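Local coordinates for protein phospholipase C-beta (PLC-beta) (Sepia officinalis, PDB 3QR0) that belongs to the phospholipase C-beta family, combines PH, EF-hand, TIM-barrel and C2 domains in one chain, and holds a calcium ion, at residues Asn150-Trp155 and Leu302-Met307; Gly243-Val248 and Gly295-Glu300; Glu641-Gly646 and Phe708-Leu713. All blocks are in the same frame, centred on the assembly; numbering follows the deposited sequence.

How the interactions relate
Interaction 1 opens first, at N150-W155. The chain then runs through mostly helical EF-hand-type segments. Interaction 2 opens at G243-V248 and closes at G295-E300. Interaction 1 closes directly afterwards at L302-M307, so the second loop lies wholly within the first. Interaction 1 packs the start of helix 151-165 on helix 299-307; interaction 2 pairs the short strands 245-246 and 296-297. Both use helix 299-307, and they touch: I245 CD1 packs on L302 CD2. Their centres are about 17 Å apart. Interaction 3 follows in series, much later in the chain. It joins the loop that leads into strand 650-660 to the end of strand 706-711 of the C2 sandwich.

Interaction 1 (Asn150-Trp155 and Leu302-Met307)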
loop_
_atom_site.group_PDB
_atom_site.type_symbol
_atom_site.label_atom_id
_atom_site.label_comp_id
_atom_site.label_asym_id
_atom_site.label_seq_id
_atom_site.Cartn_x
_atom_site.Cartn_y
_atom_site.Cartn_z
ATOM N N ASN A 150 11.172 10.516 -4.260
ATOM C CA ASN A 150 10.909 11.101 -5.568
ATOM C C ASN A 150 11.928 10.538 -6.560
ATOM O O ASN A 150 12.799 9.755 -6.175
ATOM C CB ASN A 150 10.978 12.639 -5.475
ATOM C CG ASN A 150 10.209 13.344 -6.590
ATOM O OD1 ASN A 150 9.685 12.702 -7.500
ATOM N ND2 ASN A 150 10.154 14.674 -6.527
ATOM N N GLN A 151 11.826 10.930 -7.825
ATOM C CA GLN A 151 12.670 10.354 -8.873
ATOM C C GLN A 151 14.176 10.553 -8.667
ATOM O O GLN A 151 14.955 9.650 -8.988
ATOM C CB GLN A 151 12.263 10.879 -10.249
ATOM C CG GLN A 151 12.794 10.036 -11.394
ATOM C CD GLN A 151 12.352 10.553 -12.742
ATOM O OE1 GLN A 151 13.177 10.974 -13.561
ATOM N NE2 GLN A 151 11.045 10.537 -12.984
ATOM N N LEU A 152 14.591 11.709 -8.141
ATOM C CA LEU A 152 16.014 11.943 -7.836
ATOM C C LEU A 152 16.531 10.943 -6.798
ATOM O O LEU A 152 17.661 10.466 -6.896
ATOM C CB LEU A 152 16.262 13.371 -7.339
ATOM C CG LEU A 152 17.732 13.779 -7.171
ATOM C CD1 LEU A 152 18.432 13.868 -8.525
ATOM C CD2 LEU A 152 17.844 15.112 -6.427
ATOM N N GLY A 153 15.703 10.638 -5.803
ATOM C CA GLY A 153 16.017 9.589 -4.836
ATOM C C GLY A 153 16.176 8.219 -5.476
ATOM O O GLY A 153 17.032 7.432 -5.059
ATOM N N GLU A 154 15.354 7.924 -6.482
ATOM C CA GLU A 154 15.475 6.662 -7.213
ATOM C C GLU A 154 16.717 6.641 -8.097
ATOM O O GLU A 154 17.297 5.581 -8.331
ATOM C CB GLU A 154 14.229 6.377 -8.054
ATOM C CG GLU A 154 13.004 5.980 -7.236
ATOM C CD GLU A 154 13.125 4.601 -6.573
ATOM O OE1 GLU A 154 14.072 3.837 -6.872
ATOM O OE2 GLU A 154 12.260 4.286 -5.732
ATOM N N TRP A 155 17.111 7.814 -8.586
ATOM C CA TRP A 155 18.334 7.951 -9.360
ATOM C C TRP A 155 19.534 7.703 -8.444
ATOM O O TRP A 155 20.494 7.047 -8.844
ATOM C CB TRP A 155 18.405 9.339 -9.994
ATOM C CG TRP A 155 19.376 9.450 -11.123
ATOM C CD1 TRP A 155 20.458 10.279 -11.194
ATOM C CD2 TRP A 155 19.352 8.715 -12.349
ATOM N NE1 TRP A 155 21.111 10.103 -12.389
ATOM C CE2 TRP A 155 20.454 9.148 -13.118
ATOM C CE3 TRP A 155 18.509 7.726 -12.871
ATOM C CZ2 TRP A 155 20.736 8.632 -14.382
ATOM C CZ3 TRP A 155 18.785 7.215 -14.133
ATOM C CH2 TRP A 155 19.894 7.671 -14.873
ATOM N N LEU A 302 15.996 23.735 -12.214
ATOM C CA LEU A 302 14.551 23.517 -12.079
ATOM C C LEU A 302 14.196 22.037 -12.140
ATOM O O LEU A 302 13.431 21.540 -11.313
ATOM C CB LEU A 302 13.776 24.268 -13.171
ATOM C CG LEU A 302 12.250 24.102 -13.168
ATOM C CD1 LEU A 302 11.650 24.608 -11.854
ATOM C CD2 LEU A 302 11.626 24.821 -14.350
ATOM N N LEU A 303 14.739 21.339 -13.130
ATOM C CA LEU A 303 14.496 19.902 -13.277
ATOM C C LEU A 303 14.972 19.148 -12.036
ATOM O O LEU A 303 14.301 18.231 -11.563
ATOM C CB LEU A 303 15.189 19.359 -14.533
ATOM C CG LEU A 303 14.976 17.878 -14.867
ATOM C CD1 LEU A 303 13.510 17.467 -14.723
ATOM C CD2 LEU A 303 15.480 17.588 -16.274
ATOM N N TYR A 304 16.121 19.555 -11.501
ATOM C CA TYR A 304 16.651 18.955 -10.271
ATOM C C TYR A 304 15.639 19.124 -9.131
ATOM O O TYR A 304 15.290 18.158 -8.453
ATOM C CB TYR A 304 17.996 19.598 -9.906
ATOM C CG TYR A 304 18.698 18.974 -8.717
ATOM C CD1 TYR A 304 19.698 18.019 -8.892
ATOM C CD2 TYR A 304 18.372 19.349 -7.419
ATOM C CE1 TYR A 304 20.348 17.446 -7.798
ATOM C CE2 TYR A 304 19.016 18.778 -6.318
ATOM C CZ TYR A 304 20.002 17.837 -6.518
ATOM O OH TYR A 304 20.632 17.284 -5.427
ATOM N N PHE A 305 15.158 20.348 -8.930
ATOM C CA PHE A 305 14.136 20.607 -7.911
ATOM C C PHE A 305 12.905 19.729 -8.106
ATOM O O PHE A 305 12.397 19.132 -7.157
ATOM C CB PHE A 305 13.667 22.065 -7.917
ATOM C CG PHE A 305 12.342 22.257 -7.222
ATOM C CD1 PHE A 305 12.265 22.219 -5.839
ATOM C CD2 PHE A 305 11.169 22.416 -7.948
ATOM C CE1 PHE A 305 11.053 22.365 -5.191
ATOM C CE2 PHE A 305 9.952 22.564 -7.304
ATOM C CZ PHE A 305 9.893 22.537 -5.930
ATOM N N LEU A 306 12.416 19.680 -9.341
ATOM C CA LEU A 306 11.162 18.993 -9.641
ATOM C C LEU A 306 11.233 17.517 -9.295
ATOM O O LEU A 306 10.211 16.907 -8.981
ATOM C CB LEU A 306 10.778 19.169 -11.107
ATOM C CG LEU A 306 10.321 20.564 -11.545
ATOM C CD1 LEU A 306 10.246 20.613 -13.068
ATOM C CD2 LEU A 306 8.985 20.930 -10.917
ATOM N N MET A 307 12.446 16.965 -9.329
ATOM C CA MET A 307 12.689 15.557 -9.043
ATOM C C MET A 307 13.116 15.292 -7.605
ATOM O O MET A 307 13.191 14.140 -7.214
ATOM C CB MET A 307 13.807 15.028 -9.944
ATOM C CG MET A 307 13.490 14.992 -11.422
ATOM S SD MET A 307 14.991 14.734 -12.387
ATOM C CE MET A 307 15.469 13.082 -11.874
HETATM O O HOH W 1 14.218 12.665 -4.309
#
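Helix 151-165 starts against helix 299-307, and the short axes cross nearly at a right angle (93°), 9.3 Å apart. This is helix packing in the EF-hand-like part of the protein, where the C2 strand 746-751 also lies against it through H747. The carbonyl of M307 points at the first turn of the other helix. L152 N donates to M307 O at 3.0 Å with an N-H...O angle of 158°, from above the carbonyl plane. A water accepts from G153 N and donates weakly to the same oxygen. M307 O thus takes L152 N directly and G153 N only through this weakly held water.

N150 sits at the N-cap position. Its CG is anti to the backbone N, which lays the amide beside the M307 carbonyl. N150 OD1 turns back to accept from Q151 N at 2.8 Å. N150 ND2 makes a weak bond to L306 O at 3.3 Å and a further bond to C308 O. L306 O also accepts from H747 and N311, so this carbonyl is well satisfied.

L152 and Y304 cross obliquely. L152 CG is anti to its backbone N (chi1 -172°), and CD2 lies over one face of the Y304 ring, 3.8 Å from the centroid. This CH-pi contact is shifted toward CZ and the hydroxyl. F215 and F219 of helix 215-225 also touch L152. On the M307 side, L152 CB meets M307 CB at 3.9 Å. The Q151 amide is held by Y222 and Q660. The M307 chain bends at chi3, which brings M307 CE to 3.5 Å from Q151 OE1.

Interaction 2 (Gly243-Val248 and Gly295-Glu300); sequences GNITTV and GQLTKE
N244 and Q296 carry the polar half of this contact. Both place CG beside the backbone N and anti to the carbonyl carbon (chi1 -73° and -70°). The Q296 chain then extends, and the two side chains cross at about a right angle. N244 ND2 donates to Q296 OE1 at 2.8 Å, nearly straight at 166°. The bond lies in the carbonyl plane of Q296 and close to the amide plane of N244. A water accepts from N244 N and donates to Q296 OE1, so that oxygen is gripped twice. N244 OD1 lies 3.9 Å from T298 CG2.

I245 and L297 form the antiparallel hydrogen-bonded pair. I245 N reaches L297 O at 3.0 Å, and L297 N meets I245 O at 2.8 Å almost in line. Their side chains share one face, with I245 CB and L297 CB 4.0 Å apart, and both pack on F250.

T247 OG1 stands beside its own backbone N and comes within 3.2 Å of G295 CA. The lack of a side chain at G295 permits this close approach. T246 and T298 each hold OG1 in the crowded position. There it caps the helix that follows, at M249 N and G301 N; T298 OG1 also bonds E284. Both segments lie in the EF-hand-like part of this phospholipase C. Their short, weakly bonded antiparallel strands, each leading into a helix, are typical of the loops of paired EF hands.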
loop_
_atom_site.group_PDB
_atom_site.type_symbol
_atom_site.label_atom_id
_atom_site.label_comp_id
_atom_site.label_asym_id
_atom_site.label_seq_id
_atom_site.Cartn_x
_atom_site.Cartn_y
_atom_site.Cartn_z
ATOM N N GLY A 243 14.666 35.326 -18.649
ATOM C CA GLY A 243 15.994 34.770 -18.399
ATOM C C GLY A 243 15.875 33.679 -17.356
ATOM O O GLY A 243 14.953 32.871 -17.410
ATOM N N ASN A 244 16.791 33.665 -16.393
ATOM C CA ASN A 244 16.731 32.685 -15.315
ATOM C C ASN A 244 15.546 32.926 -14.374
ATOM O O ASN A 244 14.976 34.019 -14.338
ATOM C CB ASN A 244 18.045 32.666 -14.531
ATOM C CG ASN A 244 19.186 32.019 -15.309
ATOM O OD1 ASN A 244 18.975 31.095 -16.095
ATOM N ND2 ASN A 244 20.399 32.498 -15.078
ATOM N N ILE A 245 15.159 31.888 -13.641
ATOM C CA ILE A 245 14.115 32.008 -12.630
ATOM C C ILE A 245 14.741 32.679 -11.411
ATOM O O ILE A 245 15.656 32.127 -10.802
ATOM C CB ILE A 245 13.539 30.627 -12.232
ATOM C CG1 ILE A 245 12.859 29.955 -13.432
ATOM C CG2 ILE A 245 12.537 30.761 -11.090
ATOM C CD1 ILE A 245 12.422 28.518 -13.167
ATOM N N THR A 246 14.265 33.880 -11.084
ATOM C CA THR A 246 14.765 34.622 -9.924
ATOM C C THR A 246 14.189 34.052 -8.622
ATOM O O THR A 246 13.225 33.285 -8.644
ATOM C CB THR A 246 14.417 36.121 -10.011
ATOM O OG1 THR A 246 12.996 36.296 -9.942
ATOM C CG2 THR A 246 14.946 36.734 -11.315
ATOM N N THR A 247 14.788 34.435 -7.496
ATOM C CA THR A 247 14.308 34.039 -6.168
ATOM C C THR A 247 12.819 34.325 -5.976
ATOM O O THR A 247 12.077 33.474 -5.490
ATOM C CB THR A 247 15.092 34.763 -5.055
ATOM O OG1 THR A 247 16.472 34.391 -5.129
ATOM C CG2 THR A 247 14.540 34.414 -3.675
ATOM N N VAL A 248 12.391 35.515 -6.379
ATOM C CA VAL A 248 10.997 35.932 -6.227
ATOM C C VAL A 248 10.071 35.125 -7.141
ATOM O O VAL A 248 8.986 34.716 -6.722
ATOM C CB VAL A 248 10.840 37.441 -6.480
ATOM C CG1 VAL A 248 9.377 37.848 -6.462
ATOM C CG2 VAL A 248 11.611 38.220 -5.423
ATOM N N GLY A 295 20.603 33.634 -6.484
ATOM C CA GLY A 295 19.196 33.898 -6.758
ATOM C C GLY A 295 18.794 33.717 -8.211
ATOM O O GLY A 295 17.898 34.406 -8.695
ATOM N N GLN A 296 19.452 32.793 -8.909
ATOM C CA GLN A 296 19.135 32.517 -10.309
ATOM C C GLN A 296 19.107 31.014 -10.561
ATOM O O GLN A 296 20.148 30.357 -10.555
ATOM C CB GLN A 296 20.147 33.189 -11.241
ATOM C CG GLN A 296 20.042 34.712 -11.287
ATOM C CD GLN A 296 20.738 35.323 -12.495
ATOM O OE1 GLN A 296 20.631 34.816 -13.611
ATOM N NE2 GLN A 296 21.443 36.430 -12.276
ATOM N N LEU A 297 17.906 30.482 -10.773
ATOM C CA LEU A 297 17.706 29.060 -11.016
ATOM C C LEU A 297 17.636 28.796 -12.518
ATOM O O LEU A 297 16.819 29.389 -13.226
ATOM C CB LEU A 297 16.420 28.585 -10.331
ATOM C CG LEU A 297 16.102 27.089 -10.372
ATOM C CD1 LEU A 297 17.162 26.276 -9.634
ATOM C CD2 LEU A 297 14.714 26.824 -9.785
ATOM N N THR A 298 18.502 27.901 -12.989
ATOM C CA THR A 298 18.586 27.532 -14.401
ATOM C C THR A 298 17.599 26.412 -14.740
ATOM O O THR A 298 16.969 25.831 -13.855
ATOM C CB THR A 298 20.018 27.058 -14.765
ATOM O OG1 THR A 298 20.363 25.917 -13.973
ATOM C CG2 THR A 298 21.045 28.165 -14.515
ATOM N N LYS A 299 17.479 26.113 -16.032
ATOM C CA LYS A 299 16.617 25.032 -16.522
ATOM C C LYS A 299 16.960 23.686 -15.869
ATOM O O LYS A 299 16.075 22.934 -15.465
ATOM C CB LYS A 299 16.766 24.935 -18.040
ATOM C CG LYS A 299 15.836 23.954 -18.725
ATOM C CD LYS A 299 15.897 24.105 -20.243
ATOM C CE LYS A 299 17.276 23.765 -20.803
ATOM N NZ LYS A 299 17.282 23.729 -22.291
ATOM N N GLU A 300 18.254 23.406 -15.752
ATOM C CA GLU A 300 18.728 22.156 -15.164
ATOM C C GLU A 300 18.516 22.153 -13.648
ATOM O O GLU A 300 18.228 21.111 -13.061
ATOM C CB GLU A 300 20.207 21.932 -15.499
ATOM C CG GLU A 300 20.494 21.625 -16.978
ATOM C CD GLU A 300 20.450 22.844 -17.900
ATOM O OE1 GLU A 300 20.552 24.003 -17.422
ATOM O OE2 GLU A 300 20.317 22.637 -19.128
HETATM O O HOH W 2 18.819 35.853 -15.968
#

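Interaction 3 (Glu641-Gly646 and Phe708-Leu713)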
loop_
_atom_site.group_PDB
_atom_site.type_symbol
_atom_site.label_atom_id
_atom_site.label_comp_id
_atom_site.label_asym_id
_atom_site.label_seq_id
_atom_site.Cartn_x
_atom_site.Cartn_y
_atom_site.Cartn_z
ATOM N N GLU A 641 -25.965 14.470 -5.424
ATOM C CA GLU A 641 -25.277 14.993 -6.606
ATOM C C GLU A 641 -25.005 16.492 -6.468
ATOM O O GLU A 641 -24.567 17.142 -7.421
ATOM C CB GLU A 641 -26.114 14.731 -7.861
ATOM C CG GLU A 641 -26.568 13.287 -8.013
ATOM C CD GLU A 641 -27.222 13.028 -9.351
ATOM O OE1 GLU A 641 -26.506 13.083 -10.375
ATOM O OE2 GLU A 641 -28.449 12.777 -9.383
ATOM N N SER A 642 -25.261 17.035 -5.279
ATOM C CA SER A 642 -25.090 18.458 -5.020
ATOM C C SER A 642 -24.093 18.662 -3.889
ATOM O O SER A 642 -23.760 17.721 -3.159
ATOM C CB SER A 642 -26.433 19.087 -4.653
ATOM O OG SER A 642 -26.981 18.442 -3.515
ATOM N N THR A 643 -23.630 19.896 -3.737
ATOM C CA THR A 643 -22.656 20.222 -2.699
ATOM C C THR A 643 -23.241 19.956 -1.310
ATOM O O THR A 643 -24.438 20.135 -1.081
ATOM C CB THR A 643 -22.181 21.686 -2.788
ATOM O OG1 THR A 643 -23.290 22.561 -2.567
ATOM C CG2 THR A 643 -21.570 21.979 -4.151
ATOM N N VAL A 644 -22.387 19.502 -0.401
ATOM C CA VAL A 644 -22.782 19.187 0.963
ATOM C C VAL A 644 -22.464 20.384 1.856
ATOM O O VAL A 644 -21.349 20.903 1.825
ATOM C CB VAL A 644 -22.043 17.921 1.463
ATOM C CG1 VAL A 644 -22.361 17.634 2.923
ATOM C CG2 VAL A 644 -22.405 16.728 0.588
ATOM N N ASP A 645 -23.452 20.823 2.637
ATOM C CA ASP A 645 -23.294 21.971 3.534
ATOM C C ASP A 645 -22.168 21.689 4.522
ATOM O O ASP A 645 -22.185 20.671 5.208
ATOM C CB ASP A 645 -24.605 22.237 4.284
ATOM C CG ASP A 645 -24.554 23.488 5.153
ATOM O OD1 ASP A 645 -24.132 24.562 4.661
ATOM O OD2 ASP A 645 -24.964 23.404 6.334
ATOM N N GLY A 646 -21.189 22.588 4.575
ATOM C CA GLY A 646 -20.058 22.453 5.495
ATOM C C GLY A 646 -18.850 21.757 4.896
ATOM O O GLY A 646 -17.828 21.622 5.563
ATOM N N PHE A 708 -11.677 17.145 -13.927
ATOM C CA PHE A 708 -12.746 16.676 -13.050
ATOM C C PHE A 708 -13.407 17.923 -12.471
ATOM O O PHE A 708 -13.027 18.401 -11.404
ATOM C CB PHE A 708 -12.192 15.784 -11.935
ATOM C CG PHE A 708 -11.458 14.574 -12.434
ATOM C CD1 PHE A 708 -10.113 14.652 -12.760
ATOM C CD2 PHE A 708 -12.107 13.357 -12.571
ATOM C CE1 PHE A 708 -9.427 13.533 -13.220
ATOM C CE2 PHE A 708 -11.428 12.232 -13.029
ATOM C CZ PHE A 708 -10.088 12.322 -13.357
ATOM N N LYS A 709 -14.396 18.439 -13.195
ATOM C CA LYS A 709 -14.912 19.791 -12.978
ATOM C C LYS A 709 -15.413 20.028 -11.556
ATOM O O LYS A 709 -14.999 20.987 -10.903
ATOM C CB LYS A 709 -16.028 20.087 -13.993
ATOM C CG LYS A 709 -16.565 21.510 -13.973
ATOM C CD LYS A 709 -15.478 22.543 -14.237
ATOM C CE LYS A 709 -16.077 23.897 -14.574
ATOM N NZ LYS A 709 -15.024 24.941 -14.700
ATOM N N LYS A 710 -16.298 19.158 -11.081
ATOM C CA LYS A 710 -16.904 19.324 -9.766
ATOM C C LYS A 710 -16.788 18.047 -8.952
ATOM O O LYS A 710 -17.494 17.074 -9.211
ATOM C CB LYS A 710 -18.376 19.712 -9.893
ATOM C CG LYS A 710 -19.059 19.974 -8.550
ATOM C CD LYS A 710 -20.502 20.433 -8.725
ATOM C CE LYS A 710 -21.112 20.848 -7.390
ATOM N NZ LYS A 710 -22.567 21.176 -7.514
ATOM N N VAL A 711 -15.892 18.059 -7.972
ATOM C CA VAL A 711 -15.792 16.970 -7.012
ATOM C C VAL A 711 -16.584 17.367 -5.770
ATOM O O VAL A 711 -16.138 18.205 -4.982
ATOM C CB VAL A 711 -14.328 16.683 -6.637
ATOM C CG1 VAL A 711 -14.247 15.470 -5.709
ATOM C CG2 VAL A 711 -13.492 16.470 -7.898
ATOM N N VAL A 712 -17.765 16.770 -5.611
ATOM C CA VAL A 712 -18.660 17.091 -4.499
ATOM C C VAL A 712 -18.044 16.850 -3.116
ATOM O O VAL A 712 -18.176 17.694 -2.231
ATOM C CB VAL A 712 -19.991 16.314 -4.607
ATOM C CG1 VAL A 712 -20.747 16.349 -3.279
ATOM C CG2 VAL A 712 -20.846 16.887 -5.735
ATOM N N LEU A 713 -17.376 15.711 -2.935
ATOM C CA LEU A 713 -16.805 15.345 -1.631
ATOM C C LEU A 713 -15.343 14.915 -1.765
ATOM O O LEU A 713 -15.032 13.721 -1.783
ATOM C CB LEU A 713 -17.644 14.239 -0.971
ATOM C CG LEU A 713 -17.930 14.422 0.524
ATOM C CD1 LEU A 713 -16.654 14.616 1.320
ATOM C CD2 LEU A 713 -18.886 15.586 0.745
HETATM O O HOH W 3 -24.727 21.672 -5.886
HETATM O O HOH W 4 -19.709 19.598 -1.012
#
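V644 and L713 meet obliquely, branch to branch, at the edge of the C2 domain. Strand 706-711 is an outer strand of the C2 beta-sandwich. E641-G646 is irregular and belongs to the loop that leads into strand 650-660. The two segments pass at a slant, with T643 CA and V712 CA 5.4 Å apart. V644 puts CG2 beside its backbone N, and this methyl touches L713 CD2 at 3.7 Å. With chi1 off the staggered positions at -136°, the L713 chain ends with CD2 against V644.

V712 stands next to this pair and points at the loop. Its CG1 is anti to the backbone N. This methyl lies against a carbonyl, with V712 CG1 3.3 Å from S642 O, and it also approaches V644 CG2 at 4.2 Å. D681 accepts from the backbone N-H groups of both V712 and L713, one carboxylate oxygen for each.

T643 and K710 cross at about a right angle. K710 is fully extended from CA to NZ and runs out from the strand toward the loop. T643 holds OG1 in the crowded position, which leaves CG2 beside the backbone N. That methyl packs tightly on the end of the lysine chain, with T643 CG2 3.5 Å from K710 CE.

Direct polar bonds are lacking between the two segments, and two waters span the gap instead. One accepts from both T643 N and K710 NZ, so the ammonium group is tied to the loop backbone. The other accepts from V644 N at 2.7 Å and donates to V712 O, also at 2.7 Å.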